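Local coordinates for protein ArtJ (Geobacillus stearothermophilus, PDB 2PVU) that binds the basic amino acids arginine, lysine and histidine, probably delivering them to its cognate ATP-binding cassette transporter, at residues D69-V74 with Y82-I87. Residues are numbered along the deposited sequence; the frame is centred on the assembly and turned at random.
Sequences DLLDAV and YELKNI
Tyr82 reaches from its strand to the helix and donates its phenolic OH to OD1 of Asp72 in a 2.7 Å hydrogen bond. OD1 lies at the ring edge, in the ring plane, and is met on its anti side, 15° out of the carboxylate plane. The ring is brought there with CG of Tyr82 set between the backbone N and the carbonyl carbon (chi1 79°). Beside this bond, Leu71 and Tyr82 lie alongside each other, pointing in opposite directions, the CD2 methyl of Leu71 3.6 Å from CE1 of Tyr82 in an oblique approach. The same methyl lies 4.0 Å from CD1 of Leu84, bridging the two residues that point from the strand toward the helix. The 69-74 part of the helix runs nearly antiparallel to strand 82-86 (166°), the two short axes 10.5 Å apart at closest approach. Helix 66-78 forms the crossover of a beta-alpha-beta unit between the parallel, adjacent strands 44-48 and 82-86, in one α/β lobe of the family 3 solute-binding fold. Val46 of strand 44-48 touches both Leu71 and Leu84, extending the apolar layer under the helix. The other carboxylate oxygen of Asp72, OD2, forms a salt bridge with Lys76 one helical turn on.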
ATOM      1  N   ASP A  69      -2.588   4.318  12.140  1.00 22.69           N
ATOM      2  CA  ASP A  69      -3.654   4.866  12.970  1.00 22.63           C
ATOM      3  C   ASP A  69      -4.911   4.027  12.783  1.00 22.04           C
ATOM      4  O   ASP A  69      -5.656   3.807  13.724  1.00 21.89           O
ATOM      5  CB  ASP A  69      -3.971   6.313  12.606  1.00 22.96           C
ATOM      6  CG  ASP A  69      -2.870   7.280  13.009  1.00 26.06           C
ATOM      7  OD1 ASP A  69      -1.966   6.889  13.788  1.00 25.43           O
ATOM      8  OD2 ASP A  69      -2.936   8.439  12.542  1.00 27.51           O
ATOM      9  N   LEU A  70      -5.163   3.601  11.555  1.00 21.35           N
ATOM     10  CA  LEU A  70      -6.348   2.791  11.325  1.00 21.27           C
ATOM     11  C   LEU A  70      -6.223   1.463  12.057  1.00 20.72           C
ATOM     12  O   LEU A  70      -7.157   1.037  12.738  1.00 20.11           O
ATOM     13  CB  LEU A  70      -6.604   2.582   9.827  1.00 23.04           C
ATOM     14  CG  LEU A  70      -7.780   1.662   9.499  1.00 24.51           C
ATOM     15  CD1 LEU A  70      -9.136   2.243   9.947  1.00 26.97           C
ATOM     16  CD2 LEU A  70      -7.810   1.393   8.026  1.00 23.32           C
ATOM     17  N   LEU A  71      -5.065   0.807  11.956  1.00 20.70           N
ATOM     18  CA  LEU A  71      -4.849  -0.458  12.687  1.00 20.45           C
ATOM     19  C   LEU A  71      -5.111  -0.310  14.200  1.00 20.74           C
ATOM     20  O   LEU A  71      -5.783  -1.130  14.798  1.00 21.50           O
ATOM     21  CB  LEU A  71      -3.430  -1.008  12.415  1.00 20.38           C
ATOM     22  CG  LEU A  71      -3.060  -2.334  13.114  1.00 20.53           C
ATOM     23  CD1 LEU A  71      -3.801  -3.513  12.509  1.00 19.97           C
ATOM     24  CD2 LEU A  71      -1.535  -2.519  13.061  1.00 22.10           C
ATOM     25  N   ASP A  72      -4.618   0.754  14.804  1.00 20.81           N
ATOM     26  CA  ASP A  72      -4.840   0.951  16.235  1.00 22.92           C
ATOM     27  C   ASP A  72      -6.313   1.079  16.586  1.00 22.02           C
ATOM     28  O   ASP A  72      -6.780   0.505  17.571  1.00 22.97           O
ATOM     29  CB  ASP A  72      -4.107   2.199  16.706  1.00 22.95           C
ATOM     30  CG  ASP A  72      -4.009   2.241  18.204  1.00 28.93           C
ATOM     31  OD1 ASP A  72      -3.485   1.248  18.775  1.00 31.96           O
ATOM     32  OD2 ASP A  72      -4.495   3.223  18.799  1.00 29.19           O
ATOM     33  N   ALA A  73      -7.043   1.865  15.807  1.00 21.40           N
ATOM     34  CA  ALA A  73      -8.511   1.967  15.993  1.00 21.54           C
ATOM     35  C   ALA A  73      -9.197   0.614  15.831  1.00 21.26           C
ATOM     36  O   ALA A  73     -10.070   0.210  16.630  1.00 21.14           O
ATOM     37  CB  ALA A  73      -9.071   2.924  14.977  1.00 21.39           C
ATOM     38  N   VAL A  74      -8.832  -0.075  14.762  1.00 21.32           N
ATOM     39  CA  VAL A  74      -9.446  -1.357  14.479  1.00 21.87           C
ATOM     40  C   VAL A  74      -9.164  -2.395  15.593  1.00 21.98           C
ATOM     41  O   VAL A  74     -10.094  -3.006  16.117  1.00 22.67           O
ATOM     42  CB  VAL A  74      -9.020  -1.838  13.070  1.00 20.39           C
ATOM     43  CG1 VAL A  74      -9.313  -3.282  12.887  1.00 22.74           C
ATOM     44  CG2 VAL A  74      -9.750  -0.976  11.976  1.00 20.41           C
ATOM     45  N   TYR A  82      -1.920  -6.164  20.317  1.00 24.41           N
ATOM     46  CA  TYR A  82      -1.113  -6.359  19.120  1.00 24.10           C
ATOM     47  C   TYR A  82       0.225  -5.614  19.176  1.00 24.49           C
ATOM     48  O   TYR A  82       0.458  -4.724  20.050  1.00 23.55           O
ATOM     49  CB  TYR A  82      -1.916  -5.950  17.849  1.00 24.94           C
ATOM     50  CG  TYR A  82      -1.940  -4.465  17.645  1.00 24.67           C
ATOM     51  CD1 TYR A  82      -1.069  -3.846  16.741  1.00 25.79           C
ATOM     52  CD2 TYR A  82      -2.816  -3.655  18.390  1.00 24.93           C
ATOM     53  CE1 TYR A  82      -1.074  -2.459  16.588  1.00 23.90           C
ATOM     54  CE2 TYR A  82      -2.837  -2.270  18.230  1.00 24.09           C
ATOM     55  CZ  TYR A  82      -1.956  -1.686  17.337  1.00 25.03           C
ATOM     56  OH  TYR A  82      -1.939  -0.316  17.190  1.00 26.48           O
ATOM     57  N   GLU A  83       1.113  -6.017  18.272  1.00 24.40           N
ATOM     58  CA  GLU A  83       2.415  -5.392  18.065  1.00 25.89           C
ATOM     59  C   GLU A  83       2.516  -5.185  16.576  1.00 24.87           C
ATOM     60  O   GLU A  83       2.127  -6.070  15.790  1.00 24.32           O
ATOM     61  CB  GLU A  83       3.534  -6.345  18.467  1.00 24.77           C
ATOM     62  CG  GLU A  83       3.603  -6.637  19.968  1.00 31.96           C
ATOM     63  CD  GLU A  83       4.722  -7.624  20.315  1.00 31.04           C
ATOM     64  OE1 GLU A  83       5.603  -7.808  19.445  1.00 37.96           O
ATOM     65  OE2 GLU A  83       4.704  -8.212  21.434  1.00 39.49           O
ATOM     66  N   LEU A  84       3.030  -4.023  16.177  1.00 24.55           N
ATOM     67  CA  LEU A  84       3.247  -3.740  14.754  1.00 22.97           C
ATOM     68  C   LEU A  84       4.755  -3.750  14.457  1.00 23.98           C
ATOM     69  O   LEU A  84       5.517  -3.054  15.129  1.00 22.75           O
ATOM     70  CB  LEU A  84       2.615  -2.397  14.351  1.00 21.90           C
ATOM     71  CG  LEU A  84       2.887  -1.982  12.913  1.00 21.65           C
ATOM     72  CD1 LEU A  84       2.238  -3.006  11.895  1.00 20.73           C
ATOM     73  CD2 LEU A  84       2.360  -0.577  12.712  1.00 23.41           C
ATOM     74  N   LYS A  85       5.163  -4.576  13.499  1.00 23.08           N
ATOM     75  CA  LYS A  85       6.585  -4.781  13.181  1.00 26.20           C
ATOM     76  C   LYS A  85       6.905  -4.439  11.728  1.00 25.18           C
ATOM     77  O   LYS A  85       6.212  -4.897  10.799  1.00 25.52           O
ATOM     78  CB  LYS A  85       6.988  -6.225  13.483  1.00 24.25           C
ATOM     79  CG  LYS A  85       7.200  -6.465  15.024  1.00 29.67           C
ATOM     80  CD  LYS A  85       7.325  -7.924  15.377  1.00 31.46           C
ATOM     81  CE  LYS A  85       8.220  -8.140  16.608  1.00 38.73           C
ATOM     82  NZ  LYS A  85       7.807  -7.328  17.824  1.00 42.10           N
ATOM     83  N   ASN A  86       7.986  -3.671  11.516  1.00 24.54           N
ATOM     84  CA  ASN A  86       8.403  -3.387  10.147  1.00 25.18           C
ATOM     85  C   ASN A  86       9.257  -4.536   9.662  1.00 26.03           C
ATOM     86  O   ASN A  86      10.469  -4.622   9.973  1.00 28.24           O
ATOM     87  CB  ASN A  86       9.153  -2.052  10.080  1.00 26.22           C
ATOM     88  CG  ASN A  86       9.717  -1.741   8.698  1.00 28.48           C
ATOM     89  OD1 ASN A  86       9.201  -2.183   7.680  1.00 27.87           O
ATOM     90  ND2 ASN A  86      10.819  -0.981   8.673  1.00 34.76           N
ATOM     91  N   ILE A  87       8.654  -5.445   8.922  1.00 26.09           N
ATOM     92  CA  ILE A  87       9.415  -6.584   8.462  1.00 26.83           C
ATOM     93  C   ILE A  87       9.803  -6.568   7.006  1.00 27.34           C
ATOM     94  O   ILE A  87      10.613  -7.416   6.571  1.00 27.61           O
ATOM     95  CB  ILE A  87       8.764  -7.920   8.839  1.00 27.27           C
ATOM     96  CG1 ILE A  87       7.332  -7.982   8.336  1.00 27.23           C
ATOM     97  CG2 ILE A  87       8.860  -8.114  10.377  1.00 27.26           C
ATOM     98  CD1 ILE A  87       6.698  -9.393   8.494  1.00 29.44           C
TER